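Local structure of TPR repeat-containing protein (Cytophaga hutchinsonii, 3U4T) at residues K52-F64 / D76-Q89. The protein is of unknown function but, as a tetratricopeptide-repeat protein, probably serves as a helical scaffold for binding other proteins. The protein carries 1 engineered substitution. Sequence-based numbering, arbitrary orientation.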
loop_
_atom_site.group_PDB
_atom_site.type_symbol
_atom_site.label_atom_id
_atom_site.label_comp_id
_atom_site.label_asym_id
_atom_site.label_seq_id
_atom_site.Cartn_x
_atom_site.Cartn_y
_atom_site.Cartn_z
ATOM N N LYS A 52 13.025 -5.482 -15.492
ATOM C CA LYS A 52 14.356 -5.964 -15.861
ATOM C C LYS A 52 15.169 -5.134 -14.877
ATOM O O LYS A 52 15.533 -3.996 -15.161
ATOM C CB LYS A 52 14.715 -5.568 -17.297
ATOM C CG LYS A 52 13.702 -5.996 -18.363
ATOM C CD LYS A 52 13.953 -7.401 -18.912
ATOM C CE LYS A 52 12.978 -7.706 -20.052
ATOM N NZ LYS A 52 13.339 -8.907 -20.861
ATOM N N TYR A 53 15.422 -5.694 -13.702
ATOM C CA TYR A 53 16.124 -4.967 -12.658
ATOM C C TYR A 53 17.637 -4.915 -12.761
ATOM O O TYR A 53 18.249 -3.986 -12.237
ATOM C CB TYR A 53 15.689 -5.506 -11.290
ATOM C CG TYR A 53 14.183 -5.485 -11.110
ATOM C CD1 TYR A 53 13.455 -4.300 -11.272
ATOM C CD2 TYR A 53 13.482 -6.649 -10.797
ATOM C CE1 TYR A 53 12.058 -4.276 -11.125
ATOM C CE2 TYR A 53 12.088 -6.638 -10.648
ATOM C CZ TYR A 53 11.383 -5.449 -10.813
ATOM O OH TYR A 53 10.013 -5.433 -10.660
ATOM N N ASP A 54 18.244 -5.892 -13.433
ATOM C CA ASP A 54 19.697 -5.892 -13.592
ATOM C C ASP A 54 20.073 -4.799 -14.588
ATOM O O ASP A 54 21.057 -4.076 -14.408
ATOM C CB ASP A 54 20.188 -7.254 -14.093
ATOM C CG ASP A 54 20.352 -8.267 -12.969
ATOM O OD1 ASP A 54 19.386 -8.477 -12.209
ATOM O OD2 ASP A 54 21.452 -8.855 -12.847
ATOM N N LEU A 55 19.260 -4.688 -15.632
ATOM C CA LEU A 55 19.443 -3.702 -16.686
ATOM C C LEU A 55 19.198 -2.320 -16.112
ATOM O O LEU A 55 19.925 -1.373 -16.414
ATOM C CB LEU A 55 18.448 -3.962 -17.821
ATOM C CG LEU A 55 18.965 -4.551 -19.135
ATOM C CD1 LEU A 55 20.356 -5.159 -18.964
ATOM C CD2 LEU A 55 17.960 -5.578 -19.618
ATOM N N ALA A 56 18.162 -2.212 -15.284
ATOM C CA ALA A 56 17.824 -0.943 -14.665
ATOM C C ALA A 56 18.843 -0.518 -13.596
ATOM O O ALA A 56 18.980 0.675 -13.308
ATOM C CB ALA A 56 16.444 -1.022 -14.067
ATOM N N GLN A 57 19.547 -1.477 -12.995
ATOM C CA GLN A 57 20.539 -1.104 -11.999
ATOM C C GLN A 57 21.744 -0.538 -12.745
ATOM O O GLN A 57 22.267 0.516 -12.384
ATOM C CB GLN A 57 20.977 -2.297 -11.139
ATOM C CG GLN A 57 21.802 -1.858 -9.920
ATOM C CD GLN A 57 22.254 -2.995 -9.015
ATOM O OE1 GLN A 57 22.732 -2.760 -7.908
ATOM N NE2 GLN A 57 22.113 -4.222 -9.482
ATOM N N LYS A 58 22.171 -1.223 -13.803
ATOM C CA LYS A 58 23.316 -0.748 -14.563
ATOM C C LYS A 58 23.057 0.657 -15.097
ATOM O O LYS A 58 23.960 1.497 -15.111
ATOM C CB LYS A 58 23.641 -1.692 -15.727
ATOM C CG LYS A 58 24.881 -1.256 -16.512
ATOM C CD LYS A 58 25.457 -2.353 -17.420
ATOM C CE LYS A 58 24.644 -2.573 -18.688
ATOM N NZ LYS A 58 25.286 -3.597 -19.567
ATOM N N ASP A 59 21.825 0.912 -15.530
ATOM C CA ASP A 59 21.461 2.219 -16.073
ATOM C C ASP A 59 21.419 3.334 -15.041
ATOM O O ASP A 59 21.910 4.435 -15.289
ATOM C CB ASP A 59 20.104 2.156 -16.771
ATOM C CG ASP A 59 20.201 1.731 -18.231
ATOM O OD1 ASP A 59 21.321 1.556 -18.750
ATOM O OD2 ASP A 59 19.131 1.582 -18.862
ATOM N N ILE A 60 20.833 3.070 -13.881
ATOM C CA ILE A 60 20.762 4.121 -12.883
ATOM C C ILE A 60 22.155 4.416 -12.335
ATOM O O ILE A 60 22.416 5.515 -11.846
ATOM C CB ILE A 60 19.812 3.748 -11.730
ATOM C CG1 ILE A 60 19.478 5.001 -10.929
ATOM C CG2 ILE A 60 20.441 2.700 -10.848
ATOM C CD1 ILE A 60 18.732 6.041 -11.737
ATOM N N GLU A 61 23.061 3.443 -12.435
ATOM C CA GLU A 61 24.415 3.646 -11.935
ATOM C C GLU A 61 25.264 4.352 -12.985
ATOM O O GLU A 61 26.162 5.123 -12.656
ATOM C CB GLU A 61 25.030 2.304 -11.505
ATOM C CG GLU A 61 24.223 1.640 -10.377
ATOM C CD GLU A 61 24.848 0.371 -9.819
ATOM O OE1 GLU A 61 25.322 -0.472 -10.614
ATOM O OE2 GLU A 61 24.845 0.207 -8.578
ATOM N N THR A 62 24.976 4.099 -14.254
ATOM C CA THR A 62 25.701 4.760 -15.319
ATOM C C THR A 62 25.253 6.215 -15.197
ATOM O O THR A 62 26.056 7.145 -15.275
ATOM C CB THR A 62 25.300 4.194 -16.691
ATOM O OG1 THR A 62 25.836 2.873 -16.834
ATOM C CG2 THR A 62 25.823 5.081 -17.814
ATOM N N TYR A 63 23.956 6.411 -14.996
ATOM C CA TYR A 63 23.433 7.754 -14.822
ATOM C C TYR A 63 24.214 8.528 -13.741
ATOM O O TYR A 63 24.736 9.608 -14.011
ATOM C CB TYR A 63 21.965 7.682 -14.425
ATOM C CG TYR A 63 21.374 9.017 -14.050
ATOM C CD1 TYR A 63 21.161 9.996 -15.015
ATOM C CD2 TYR A 63 20.998 9.288 -12.738
ATOM C CE1 TYR A 63 20.580 11.214 -14.685
ATOM C CE2 TYR A 63 20.417 10.505 -12.397
ATOM C CZ TYR A 63 20.211 11.460 -13.379
ATOM O OH TYR A 63 19.641 12.662 -13.063
ATOM N N PHE A 64 24.294 7.972 -12.528
ATOM C CA PHE A 64 24.988 8.644 -11.422
ATOM C C PHE A 64 26.503 8.804 -11.556
ATOM O O PHE A 64 27.122 9.560 -10.805
ATOM C CB PHE A 64 24.663 7.963 -10.088
ATOM C CG PHE A 64 23.344 8.364 -9.519
ATOM C CD1 PHE A 64 23.084 9.695 -9.229
ATOM C CD2 PHE A 64 22.334 7.427 -9.330
ATOM C CE1 PHE A 64 21.822 10.096 -8.744
ATOM C CE2 PHE A 64 21.071 7.811 -8.848
ATOM C CZ PHE A 64 20.816 9.150 -8.561
ATOM N N ASP A 76 15.434 10.700 -9.112
ATOM C CA ASP A 76 16.512 9.783 -9.458
ATOM C C ASP A 76 16.926 8.927 -8.269
ATOM O O ASP A 76 17.146 7.719 -8.416
ATOM C CB ASP A 76 17.708 10.567 -9.983
ATOM C CG ASP A 76 17.318 11.532 -11.060
ATOM O OD1 ASP A 76 16.617 11.094 -12.008
ATOM O OD2 ASP A 76 17.708 12.718 -10.959
ATOM N N PHE A 77 17.039 9.545 -7.094
ATOM C CA PHE A 77 17.420 8.793 -5.894
ATOM C C PHE A 77 16.305 7.799 -5.562
ATOM O O PHE A 77 16.566 6.643 -5.192
ATOM C CB PHE A 77 17.649 9.744 -4.718
ATOM C CG PHE A 77 18.880 10.577 -4.851
ATOM C CD1 PHE A 77 20.106 10.111 -4.377
ATOM C CD2 PHE A 77 18.833 11.807 -5.501
ATOM C CE1 PHE A 77 21.273 10.865 -4.546
ATOM C CE2 PHE A 77 19.993 12.570 -5.678
ATOM C CZ PHE A 77 21.212 12.097 -5.203
ATOM N N GLU A 78 15.062 8.252 -5.708
ATOM C CA GLU A 78 13.903 7.403 -5.441
ATOM C C GLU A 78 13.972 6.113 -6.251
ATOM O O GLU A 78 13.874 5.021 -5.693
ATOM C CB GLU A 78 12.615 8.157 -5.766
ATOM C CG GLU A 78 11.398 7.281 -5.918
ATOM C CD GLU A 78 10.158 8.086 -6.241
ATOM O OE1 GLU A 78 10.266 9.090 -6.982
ATOM O OE2 GLU A 78 9.074 7.708 -5.765
ATOM N N TYR A 79 14.154 6.238 -7.564
ATOM C CA TYR A 79 14.242 5.064 -8.418
ATOM C C TYR A 79 15.502 4.245 -8.176
ATOM O O TYR A 79 15.526 3.046 -8.440
ATOM C CB TYR A 79 14.131 5.459 -9.890
ATOM C CG TYR A 79 12.691 5.661 -10.300
ATOM C CD1 TYR A 79 12.088 6.914 -10.216
ATOM C CD2 TYR A 79 11.894 4.570 -10.637
ATOM C CE1 TYR A 79 10.731 7.068 -10.444
ATOM C CE2 TYR A 79 10.540 4.712 -10.865
ATOM C CZ TYR A 79 9.963 5.955 -10.763
ATOM O OH TYR A 79 8.612 6.066 -10.945
ATOM N N TYR A 80 16.547 4.882 -7.662
ATOM C CA TYR A 80 17.767 4.145 -7.382
ATOM C C TYR A 80 17.394 3.163 -6.285
ATOM O O TYR A 80 17.700 1.973 -6.376
ATOM C CB TYR A 80 18.879 5.077 -6.900
ATOM C CG TYR A 80 20.236 4.410 -6.828
ATOM C CD1 TYR A 80 20.457 3.166 -7.423
ATOM C CD2 TYR A 80 21.311 5.038 -6.199
ATOM C CE1 TYR A 80 21.723 2.562 -7.393
ATOM C CE2 TYR A 80 22.572 4.446 -6.163
ATOM C CZ TYR A 80 22.769 3.210 -6.760
ATOM O OH TYR A 80 23.995 2.604 -6.701
ATOM N N GLY A 81 16.710 3.676 -5.260
ATOM C CA GLY A 81 16.268 2.847 -4.152
ATOM C C GLY A 81 15.252 1.796 -4.570
ATOM O O GLY A 81 15.333 0.635 -4.139
ATOM N N LYS A 82 14.280 2.177 -5.397
ATOM C CA LYS A 82 13.298 1.198 -5.840
ATOM C C LYS A 82 14.027 0.077 -6.574
ATOM O O LYS A 82 13.689 -1.095 -6.424
ATOM C CB LYS A 82 12.270 1.815 -6.785
ATOM C CG LYS A 82 11.261 2.739 -6.142
ATOM C CD LYS A 82 10.210 3.140 -7.171
ATOM C CE LYS A 82 9.293 4.232 -6.656
ATOM N NZ LYS A 82 8.642 3.864 -5.376
ATOM N N ILE A 83 15.029 0.443 -7.371
ATOM C CA ILE A 83 15.796 -0.552 -8.116
ATOM C C ILE A 83 16.639 -1.425 -7.206
ATOM O O ILE A 83 16.764 -2.620 -7.446
ATOM C CB ILE A 83 16.693 0.112 -9.181
ATOM C CG1 ILE A 83 15.816 0.771 -10.237
ATOM C CG2 ILE A 83 17.568 -0.920 -9.851
ATOM C CD1 ILE A 83 16.576 1.675 -11.172
ATOM N N LEU A 84 17.213 -0.832 -6.161
ATOM C CA LEU A 84 18.036 -1.596 -5.218
ATOM C C LEU A 84 17.151 -2.519 -4.394
ATOM O O LEU A 84 17.488 -3.681 -4.157
ATOM C CB LEU A 84 18.823 -0.657 -4.288
ATOM C CG LEU A 84 20.004 0.077 -4.943
ATOM C CD1 LEU A 84 20.479 1.204 -4.056
ATOM C CD2 LEU A 84 21.145 -0.909 -5.229
HETATM N N MSE A 85 16.003 -2.021 -3.956
HETATM C CA MSE A 85 15.131 -2.879 -3.175
HETATM C C MSE A 85 14.795 -4.129 -3.998
HETATM O O MSE A 85 14.822 -5.240 -3.476
HETATM C CB MSE A 85 13.857 -2.134 -2.767
HETATM C CG MSE A 85 13.031 -2.867 -1.717
HETATM SE SE MSE A 85 13.950 -3.085 -0.041
HETATM C CE MSE A 85 13.498 -1.340 0.727
ATOM N N LYS A 86 14.504 -3.965 -5.286
ATOM C CA LYS A 86 14.186 -5.129 -6.121
ATOM C C LYS A 86 15.354 -6.100 -6.253
ATOM O O LYS A 86 15.151 -7.293 -6.460
ATOM C CB LYS A 86 13.743 -4.697 -7.527
ATOM C CG LYS A 86 12.327 -4.142 -7.617
ATOM C CD LYS A 86 11.310 -5.190 -7.228
ATOM C CE LYS A 86 9.888 -4.724 -7.490
ATOM N NZ LYS A 86 9.497 -3.575 -6.634
ATOM N N LYS A 87 16.576 -5.587 -6.147
ATOM C CA LYS A 87 17.778 -6.415 -6.266
ATOM C C LYS A 87 18.237 -6.978 -4.919
ATOM O O LYS A 87 19.299 -7.599 -4.804
ATOM C CB LYS A 87 18.895 -5.602 -6.917
ATOM C CG LYS A 87 18.637 -5.318 -8.383
ATOM C CD LYS A 87 19.338 -6.358 -9.245
ATOM C CE LYS A 87 19.004 -7.771 -8.813
ATOM N NZ LYS A 87 19.977 -8.738 -9.382
ATOM N N GLY A 88 17.424 -6.733 -3.897
ATOM C CA GLY A 88 17.712 -7.244 -2.576
ATOM C C GLY A 88 18.697 -6.456 -1.753
ATOM O O GLY A 88 19.126 -6.932 -0.714
ATOM N N GLN A 89 19.060 -5.256 -2.186
ATOM C CA GLN A 89 20.014 -4.470 -1.419
ATOM C C GLN A 89 19.319 -3.430 -0.560
ATOM O O GLN A 89 19.498 -2.216 -0.698
ATOM C CB GLN A 89 21.037 -3.863 -2.368
ATOM C CG GLN A 89 21.643 -4.964 -3.240
ATOM C CD GLN A 89 22.941 -4.578 -3.890
ATOM O OE1 GLN A 89 23.004 -3.648 -4.694
ATOM N NE2 GLN A 89 23.996 -5.298 -3.548
#
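Ile83 is a knob set among Tyr53, Ala56, Gln57 and Ile60 of helix 53-64. Its CG1 is anti to the carbonyl carbon (chi1 -66°) and its CG2 anti to the backbone N, which sends CD1 to Ile60 CB at 3.9 Å and to Ala56, whose single methyl leaves room for it, and lays CG2 against the backbone of Gln57. At one end of the seam lies Tyr53, over whose ring face the aliphatic chain of Lys86 runs in a CH-pi contact, Lys86 CG standing 3.6 Å from the ring centroid. With an alanine at Tyr53, the methylenes of Lys86 would probably lose the ring face they lie on and be freer to move. Near Tyr53, Lys87 is long enough, though bent at chi2 and chi3, to bring NZ to 2.9 Å from Asp54 OD1, a salt bridge made from above the carboxylate plane. Such near-antiparallel packing (143°) of consecutive helices is characteristic of tetratricopeptide repeats; helix 53-64 also packs on helix 40-49, and helix 74-86 on helix 90-103. Toward the far end, the Phe64 ring is inclined to two others, its CE2 3.8 Å from Tyr80 CD2 and its CE1 over a face of Phe77. Tyr80 suits its place doubly: its apolar ring meets Ile60, CD1 lying 3.5 Å from Ile60 CG2, and its OH donates to the anti lone pair of Glu61 OE2 at 3.2 Å. Tyr63 OH gives a weak hydrogen bond to Asp76 OD2, which also accepts from Lys73 N.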